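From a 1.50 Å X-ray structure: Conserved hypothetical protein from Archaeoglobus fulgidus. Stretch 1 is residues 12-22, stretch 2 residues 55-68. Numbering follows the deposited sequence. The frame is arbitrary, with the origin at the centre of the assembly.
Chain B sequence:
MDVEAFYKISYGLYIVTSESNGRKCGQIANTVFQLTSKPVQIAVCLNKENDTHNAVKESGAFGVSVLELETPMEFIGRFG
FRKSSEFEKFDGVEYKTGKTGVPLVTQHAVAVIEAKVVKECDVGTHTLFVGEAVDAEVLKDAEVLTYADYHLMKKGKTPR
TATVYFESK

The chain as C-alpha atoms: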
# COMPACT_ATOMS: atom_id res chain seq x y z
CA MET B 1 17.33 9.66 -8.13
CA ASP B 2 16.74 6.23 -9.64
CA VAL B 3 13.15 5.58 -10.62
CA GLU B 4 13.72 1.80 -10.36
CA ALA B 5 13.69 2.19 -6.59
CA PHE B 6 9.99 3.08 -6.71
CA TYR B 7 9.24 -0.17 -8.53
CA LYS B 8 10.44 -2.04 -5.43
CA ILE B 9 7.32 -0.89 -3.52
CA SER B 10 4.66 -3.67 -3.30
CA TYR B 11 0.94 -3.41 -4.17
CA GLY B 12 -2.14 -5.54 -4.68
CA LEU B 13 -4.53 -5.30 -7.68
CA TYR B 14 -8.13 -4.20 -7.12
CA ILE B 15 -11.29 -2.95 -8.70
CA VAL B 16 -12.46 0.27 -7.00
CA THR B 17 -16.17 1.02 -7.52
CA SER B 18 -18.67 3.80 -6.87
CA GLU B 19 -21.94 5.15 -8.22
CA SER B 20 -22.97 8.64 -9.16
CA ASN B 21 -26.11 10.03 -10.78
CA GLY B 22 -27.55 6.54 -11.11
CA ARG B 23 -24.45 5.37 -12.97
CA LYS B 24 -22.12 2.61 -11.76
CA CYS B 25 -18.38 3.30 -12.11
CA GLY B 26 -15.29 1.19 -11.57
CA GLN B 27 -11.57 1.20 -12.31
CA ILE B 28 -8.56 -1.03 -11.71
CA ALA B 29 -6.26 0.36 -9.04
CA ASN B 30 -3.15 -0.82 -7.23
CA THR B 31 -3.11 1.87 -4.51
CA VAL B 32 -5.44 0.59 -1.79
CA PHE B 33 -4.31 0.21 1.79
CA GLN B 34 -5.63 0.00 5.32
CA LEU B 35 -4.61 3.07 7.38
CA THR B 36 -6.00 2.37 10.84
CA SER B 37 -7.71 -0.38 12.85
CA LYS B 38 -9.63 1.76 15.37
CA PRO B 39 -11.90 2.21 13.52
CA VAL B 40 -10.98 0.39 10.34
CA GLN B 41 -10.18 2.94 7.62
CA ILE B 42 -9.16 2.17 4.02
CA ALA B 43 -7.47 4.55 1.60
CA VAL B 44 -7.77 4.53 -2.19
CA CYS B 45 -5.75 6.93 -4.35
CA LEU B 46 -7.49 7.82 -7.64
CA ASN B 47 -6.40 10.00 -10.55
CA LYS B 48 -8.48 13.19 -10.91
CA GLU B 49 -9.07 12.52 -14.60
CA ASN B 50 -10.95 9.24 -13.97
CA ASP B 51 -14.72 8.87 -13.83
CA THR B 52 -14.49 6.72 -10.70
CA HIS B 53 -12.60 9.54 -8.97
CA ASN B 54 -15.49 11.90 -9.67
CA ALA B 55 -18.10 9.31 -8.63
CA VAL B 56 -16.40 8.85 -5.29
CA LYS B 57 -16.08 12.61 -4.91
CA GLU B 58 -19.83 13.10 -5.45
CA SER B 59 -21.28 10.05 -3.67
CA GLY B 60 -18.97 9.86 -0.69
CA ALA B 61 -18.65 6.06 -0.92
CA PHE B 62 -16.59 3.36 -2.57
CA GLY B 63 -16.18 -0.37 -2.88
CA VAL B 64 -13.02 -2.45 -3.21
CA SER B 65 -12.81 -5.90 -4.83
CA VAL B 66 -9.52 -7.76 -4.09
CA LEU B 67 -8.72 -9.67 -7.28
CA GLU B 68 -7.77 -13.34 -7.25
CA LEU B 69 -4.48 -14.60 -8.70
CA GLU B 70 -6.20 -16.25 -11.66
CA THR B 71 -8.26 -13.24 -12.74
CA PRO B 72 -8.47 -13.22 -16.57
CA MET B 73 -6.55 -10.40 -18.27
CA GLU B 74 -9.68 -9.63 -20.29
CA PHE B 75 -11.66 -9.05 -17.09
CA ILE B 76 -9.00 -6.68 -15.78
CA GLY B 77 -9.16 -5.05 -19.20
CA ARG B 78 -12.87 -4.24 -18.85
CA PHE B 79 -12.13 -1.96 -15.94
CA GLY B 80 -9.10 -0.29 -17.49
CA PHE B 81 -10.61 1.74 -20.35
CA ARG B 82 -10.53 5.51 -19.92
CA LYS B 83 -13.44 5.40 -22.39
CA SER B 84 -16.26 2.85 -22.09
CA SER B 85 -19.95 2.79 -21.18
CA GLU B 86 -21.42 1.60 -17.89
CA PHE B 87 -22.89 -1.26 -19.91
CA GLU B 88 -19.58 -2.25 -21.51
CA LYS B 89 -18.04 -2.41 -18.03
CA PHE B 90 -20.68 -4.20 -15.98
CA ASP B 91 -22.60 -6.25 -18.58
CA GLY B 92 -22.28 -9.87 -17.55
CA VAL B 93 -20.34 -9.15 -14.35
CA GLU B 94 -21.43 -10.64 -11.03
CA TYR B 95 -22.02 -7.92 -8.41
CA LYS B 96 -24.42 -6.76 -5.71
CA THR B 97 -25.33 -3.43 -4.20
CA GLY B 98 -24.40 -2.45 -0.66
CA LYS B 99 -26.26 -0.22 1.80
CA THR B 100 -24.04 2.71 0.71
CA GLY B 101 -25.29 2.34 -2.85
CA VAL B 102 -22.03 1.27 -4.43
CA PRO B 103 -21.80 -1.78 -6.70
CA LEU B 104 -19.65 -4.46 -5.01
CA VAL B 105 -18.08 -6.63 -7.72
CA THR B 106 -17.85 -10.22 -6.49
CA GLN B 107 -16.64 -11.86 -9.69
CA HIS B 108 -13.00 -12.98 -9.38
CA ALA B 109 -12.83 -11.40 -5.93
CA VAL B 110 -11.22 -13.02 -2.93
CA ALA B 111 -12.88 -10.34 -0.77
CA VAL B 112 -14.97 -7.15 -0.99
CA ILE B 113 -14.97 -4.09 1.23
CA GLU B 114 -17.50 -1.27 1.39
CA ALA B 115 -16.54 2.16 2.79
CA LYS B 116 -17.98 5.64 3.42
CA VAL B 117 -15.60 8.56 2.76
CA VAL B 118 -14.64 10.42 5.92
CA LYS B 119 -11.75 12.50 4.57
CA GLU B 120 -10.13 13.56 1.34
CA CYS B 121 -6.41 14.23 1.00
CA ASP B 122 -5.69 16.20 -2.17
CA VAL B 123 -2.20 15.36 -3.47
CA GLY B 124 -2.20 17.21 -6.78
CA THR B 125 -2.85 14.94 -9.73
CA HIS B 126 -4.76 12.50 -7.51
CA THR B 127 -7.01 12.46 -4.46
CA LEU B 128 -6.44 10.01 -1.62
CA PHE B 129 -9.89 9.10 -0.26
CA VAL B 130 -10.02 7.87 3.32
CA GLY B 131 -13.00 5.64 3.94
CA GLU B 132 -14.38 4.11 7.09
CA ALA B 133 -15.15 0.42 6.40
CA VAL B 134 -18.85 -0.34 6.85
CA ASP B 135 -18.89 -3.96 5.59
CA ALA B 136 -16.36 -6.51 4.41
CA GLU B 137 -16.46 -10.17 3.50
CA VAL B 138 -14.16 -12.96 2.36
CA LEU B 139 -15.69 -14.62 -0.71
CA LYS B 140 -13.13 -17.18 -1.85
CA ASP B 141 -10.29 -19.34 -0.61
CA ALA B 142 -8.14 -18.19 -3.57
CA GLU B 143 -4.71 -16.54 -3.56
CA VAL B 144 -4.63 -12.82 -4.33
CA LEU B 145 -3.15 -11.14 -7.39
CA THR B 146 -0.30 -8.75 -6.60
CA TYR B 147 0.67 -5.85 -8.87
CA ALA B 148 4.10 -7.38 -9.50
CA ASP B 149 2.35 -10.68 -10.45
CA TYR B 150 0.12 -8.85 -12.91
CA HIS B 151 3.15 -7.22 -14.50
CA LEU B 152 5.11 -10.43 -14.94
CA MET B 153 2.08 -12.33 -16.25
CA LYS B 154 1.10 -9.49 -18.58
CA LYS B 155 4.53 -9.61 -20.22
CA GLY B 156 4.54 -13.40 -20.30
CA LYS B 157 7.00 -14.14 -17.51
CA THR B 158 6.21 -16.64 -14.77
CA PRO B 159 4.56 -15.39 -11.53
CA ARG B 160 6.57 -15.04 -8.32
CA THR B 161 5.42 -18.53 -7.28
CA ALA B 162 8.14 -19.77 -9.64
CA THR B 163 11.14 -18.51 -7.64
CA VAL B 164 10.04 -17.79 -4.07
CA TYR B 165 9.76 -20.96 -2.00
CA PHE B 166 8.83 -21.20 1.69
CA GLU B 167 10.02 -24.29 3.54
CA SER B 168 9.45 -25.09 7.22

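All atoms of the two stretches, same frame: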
# COMPACT_ATOMS: atom_id res chain seq x y z
N GLY B 12 -1.21 -4.50 -4.26
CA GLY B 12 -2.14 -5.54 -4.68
C GLY B 12 -2.76 -5.05 -5.99
O GLY B 12 -2.28 -4.10 -6.60
N LEU B 13 -3.80 -5.74 -6.47
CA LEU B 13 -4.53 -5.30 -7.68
C LEU B 13 -6.02 -5.40 -7.30
O LEU B 13 -6.48 -6.42 -6.79
CB LEU B 13 -4.22 -6.15 -8.92
CG LEU B 13 -4.53 -5.34 -10.19
CD1 LEU B 13 -3.54 -4.14 -10.32
CD2 LEU B 13 -4.42 -6.25 -11.42
N TYR B 14 -6.74 -4.32 -7.56
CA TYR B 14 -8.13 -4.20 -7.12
C TYR B 14 -9.02 -3.53 -8.14
O TYR B 14 -8.54 -2.91 -9.09
CB TYR B 14 -8.19 -3.31 -5.87
CG TYR B 14 -7.12 -3.56 -4.82
CD1 TYR B 14 -5.86 -2.97 -4.91
CD2 TYR B 14 -7.37 -4.43 -3.77
CE1 TYR B 14 -4.86 -3.26 -3.96
CE2 TYR B 14 -6.39 -4.73 -2.83
CZ TYR B 14 -5.14 -4.14 -2.93
OH TYR B 14 -4.19 -4.51 -1.99
N ILE B 15 -10.32 -3.69 -7.93
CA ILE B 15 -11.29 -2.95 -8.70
C ILE B 15 -11.86 -2.01 -7.65
O ILE B 15 -12.26 -2.47 -6.55
CB ILE B 15 -12.49 -3.78 -9.20
CG1 ILE B 15 -12.06 -4.98 -10.03
CG2 ILE B 15 -13.40 -2.85 -10.03
CD1 ILE B 15 -13.28 -5.80 -10.54
N VAL B 16 -11.87 -0.71 -7.93
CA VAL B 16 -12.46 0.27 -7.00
C VAL B 16 -13.76 0.74 -7.68
O VAL B 16 -13.74 1.17 -8.84
CB VAL B 16 -11.51 1.48 -6.74
CG1 VAL B 16 -12.20 2.52 -5.85
CG2 VAL B 16 -10.22 0.97 -6.04
N THR B 17 -14.87 0.67 -6.95
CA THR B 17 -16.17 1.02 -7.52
C THR B 17 -16.92 2.12 -6.79
O THR B 17 -16.66 2.41 -5.62
CB THR B 17 -17.09 -0.22 -7.57
OG1 THR B 17 -17.19 -0.78 -6.25
CG2 THR B 17 -16.53 -1.27 -8.52
N SER B 18 -17.86 2.76 -7.49
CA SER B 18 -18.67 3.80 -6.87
C SER B 18 -19.88 3.97 -7.76
O SER B 18 -20.03 3.24 -8.73
CB SER B 18 -17.90 5.12 -6.75
OG SER B 18 -18.58 6.00 -5.88
N GLU B 19 -20.75 4.91 -7.42
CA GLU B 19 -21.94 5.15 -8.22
C GLU B 19 -22.30 6.60 -8.08
O GLU B 19 -22.29 7.15 -6.98
CB GLU B 19 -23.10 4.28 -7.73
CG GLU B 19 -24.49 4.64 -8.29
CD GLU B 19 -25.02 5.95 -7.73
OE1 GLU B 19 -24.64 6.32 -6.59
OE2 GLU B 19 -25.84 6.61 -8.43
N SER B 20 -22.60 7.24 -9.20
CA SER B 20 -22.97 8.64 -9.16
C SER B 20 -24.03 8.93 -10.21
O SER B 20 -23.92 8.46 -11.34
CB SER B 20 -21.73 9.50 -9.41
OG SER B 20 -21.99 10.85 -9.08
N ASN B 21 -25.06 9.68 -9.83
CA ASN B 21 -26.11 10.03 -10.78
C ASN B 21 -26.69 8.77 -11.43
O ASN B 21 -26.86 8.71 -12.65
CB ASN B 21 -25.52 10.94 -11.86
CG ASN B 21 -24.95 12.22 -11.29
OD1 ASN B 21 -23.98 12.79 -11.82
ND2 ASN B 21 -25.56 12.71 -10.22
N GLY B 22 -26.98 7.77 -10.61
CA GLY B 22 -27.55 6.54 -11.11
C GLY B 22 -26.68 5.81 -12.13
O GLY B 22 -27.19 5.06 -12.96
N ALA B 55 -16.95 9.99 -9.24
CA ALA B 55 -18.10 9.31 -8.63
C ALA B 55 -17.89 9.22 -7.12
O ALA B 55 -18.82 9.40 -6.34
CB ALA B 55 -18.28 7.91 -9.22
N VAL B 56 -16.66 8.94 -6.70
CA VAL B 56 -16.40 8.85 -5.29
C VAL B 56 -16.50 10.25 -4.70
O VAL B 56 -17.02 10.43 -3.60
CB VAL B 56 -15.00 8.26 -5.01
CG1 VAL B 56 -14.72 8.26 -3.49
CG2 VAL B 56 -14.94 6.85 -5.54
N LYS B 57 -16.02 11.25 -5.42
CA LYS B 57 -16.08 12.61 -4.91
C LYS B 57 -17.52 13.06 -4.66
O LYS B 57 -17.82 13.68 -3.64
CB LYS B 57 -15.39 13.58 -5.88
CG LYS B 57 -15.20 14.96 -5.27
CD LYS B 57 -14.31 15.87 -6.11
CE LYS B 57 -13.92 17.11 -5.31
NZ LYS B 57 -13.18 16.80 -4.03
N GLU B 58 -18.42 12.71 -5.57
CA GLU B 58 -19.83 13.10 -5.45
C GLU B 58 -20.65 12.26 -4.47
O GLU B 58 -21.40 12.81 -3.65
CB GLU B 58 -20.49 13.03 -6.83
CG GLU B 58 -19.88 13.97 -7.84
CD GLU B 58 -20.50 13.80 -9.22
OE1 GLU B 58 -21.71 14.10 -9.36
OE2 GLU B 58 -19.79 13.37 -10.15
N SER B 59 -20.51 10.94 -4.53
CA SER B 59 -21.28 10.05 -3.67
C SER B 59 -20.79 9.86 -2.25
O SER B 59 -21.58 9.53 -1.37
CB SER B 59 -21.38 8.67 -4.31
OG SER B 59 -20.13 7.99 -4.21
N GLY B 60 -19.50 10.05 -2.02
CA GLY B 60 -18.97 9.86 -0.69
C GLY B 60 -18.85 8.39 -0.29
O GLY B 60 -18.83 8.08 0.89
N ALA B 61 -18.78 7.48 -1.26
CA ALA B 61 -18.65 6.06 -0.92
C ALA B 61 -17.90 5.30 -1.99
O ALA B 61 -17.84 5.73 -3.13
CB ALA B 61 -20.04 5.43 -0.70
N PHE B 62 -17.30 4.18 -1.61
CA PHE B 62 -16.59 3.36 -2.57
C PHE B 62 -16.53 1.90 -2.16
O PHE B 62 -16.69 1.56 -0.97
CB PHE B 62 -15.16 3.91 -2.86
CG PHE B 62 -14.19 3.86 -1.69
CD1 PHE B 62 -13.45 2.70 -1.42
CD2 PHE B 62 -13.98 4.99 -0.90
CE1 PHE B 62 -12.51 2.69 -0.37
CE2 PHE B 62 -13.04 4.99 0.14
CZ PHE B 62 -12.31 3.84 0.41
N GLY B 63 -16.31 1.04 -3.15
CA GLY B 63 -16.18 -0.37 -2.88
C GLY B 63 -14.82 -0.83 -3.37
O GLY B 63 -14.26 -0.21 -4.28
N VAL B 64 -14.30 -1.91 -2.79
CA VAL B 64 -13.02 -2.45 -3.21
C VAL B 64 -13.17 -3.96 -3.40
O VAL B 64 -13.63 -4.65 -2.48
CB VAL B 64 -11.89 -2.23 -2.15
CG1 VAL B 64 -10.59 -2.93 -2.59
CG2 VAL B 64 -11.62 -0.74 -1.97
N SER B 65 -12.80 -4.46 -4.57
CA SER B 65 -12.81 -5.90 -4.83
C SER B 65 -11.33 -6.34 -4.89
O SER B 65 -10.56 -5.79 -5.69
CB SER B 65 -13.45 -6.22 -6.18
OG SER B 65 -14.79 -5.78 -6.19
N VAL B 66 -10.92 -7.29 -4.06
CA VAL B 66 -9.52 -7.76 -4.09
C VAL B 66 -9.46 -8.89 -5.11
O VAL B 66 -10.02 -9.97 -4.88
CB VAL B 66 -9.06 -8.24 -2.70
CG1 VAL B 66 -7.57 -8.63 -2.73
CG2 VAL B 66 -9.28 -7.13 -1.67
N LEU B 67 -8.77 -8.66 -6.22
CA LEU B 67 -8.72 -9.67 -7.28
C LEU B 67 -7.92 -10.93 -6.99
O LEU B 67 -6.88 -10.88 -6.35
CB LEU B 67 -8.21 -9.04 -8.58
CG LEU B 67 -9.06 -7.88 -9.10
CD1 LEU B 67 -8.34 -7.13 -10.23
CD2 LEU B 67 -10.41 -8.44 -9.55
N GLU B 68 -8.44 -12.07 -7.45
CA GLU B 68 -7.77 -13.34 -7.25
C GLU B 68 -6.63 -13.52 -8.26
O GLU B 68 -6.63 -12.92 -9.34
CB GLU B 68 -8.76 -14.51 -7.36
CG GLU B 68 -9.31 -14.74 -8.77
CD GLU B 68 -10.26 -15.94 -8.85
OE1 GLU B 68 -9.98 -16.97 -8.20
OE2 GLU B 68 -11.29 -15.86 -9.56
O HOH W 1 -16.42 -3.64 -5.75

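The two stretches pair chiefly as antiparallel β-strands, 14-20 against 61-67, whose axes approach to 4.5 Å with an angle of 152° between their N-to-C directions. Together the stretches bury 807 Å², both sides summed.

Backbone donors and acceptors account for most of the polar contact. At the Ile15-Ser65 pair, Ile15 N donates to Ser65 O (3.1 Å, 160° at the hydrogen) and Ser65 N to Ile15 O (2.9 Å, 169°). Two residues on, Thr17 N donates to Gly63 O (2.9 Å, 166°) and Gly63 N to Thr17 O (2.8 Å, 158°). A longer bond, Leu67 N to Leu13 O (3.3 Å, 156°), extends the ladder beyond the start of strand 14-20. The intervening pairs, Tyr14-Val66 and Val16-Val64, are non-hydrogen-bonded, yet three of their four CA-H groups make contacts with carbonyls of the opposite strand: Tyr14 CA lies 3.2 Å from Ser65 O, Val16 CA 3.3 Å from Gly63 O, and Val64 CA 3.4 Å from Ile15 O.

Side chains sort by face. Tyr14, Val16, Val64 and Val66 share one face, where Tyr14 CD2 packs 3.7 Å from Val64 CG1 and 3.9 Å from Val66 CG2; the latter methyl meets the ring at its edge. The β-branched valines, all with chi1 near 180°, fill this buried layer without bringing in a polar group. The other face carries Ile15, Thr17 and Ser65. Here a water donates to both Thr17 OG1 (3.0 Å) and Ser65 OG (2.7 Å), linking hydroxyls on opposite strands. Gly63 suits its place opposite Thr17 because an ideal CB there would sit 2.7 Å from Thr17 OG1, a clash. Nearby, Ile15 CG1 rests 3.9 Å from Leu67 CD2, an apolar contact at the end of strand 61-67.

Past Thr17 the first strand meets helix 55-59, whose axis comes within 6.9 Å of the strand axis. Ser18, in the t rotamer, points toward the second stretch, and its OG donates to Ala61 O at 2.9 Å, so that a side-chain hydroxyl serves a carbonyl just beyond the helix. Ser18 OG is also 3.0 Å from Ser59 OG. The Ser59 hydroxyl itself donates back to Ala55 O (2.9 Å) and accepts from Ala61 N (3.3 Å, 148°), so it ties the helix to the start of the next strand. Between them, Gly60 leaves helical geometry with phi 75°, a value that favours glycine.

Small residues permit this close approach: Ser18 CB is 3.7 Å from Ala55 CB, and Ser20 CB is 3.8 Å from the same methyl carbon. At the more open margin, Glu58 extends toward the first stretch, placing OE1 3.3 Å from Ser20 OG. Glu19 points away, and its OE2 accepts a weak bond from Gly22 N (2.7 Å, 127°). Its backbone is less well served: Glu19 O, 3.2 Å from Ser59 CB, is buried by the contact and has no polar partner anywhere in the model.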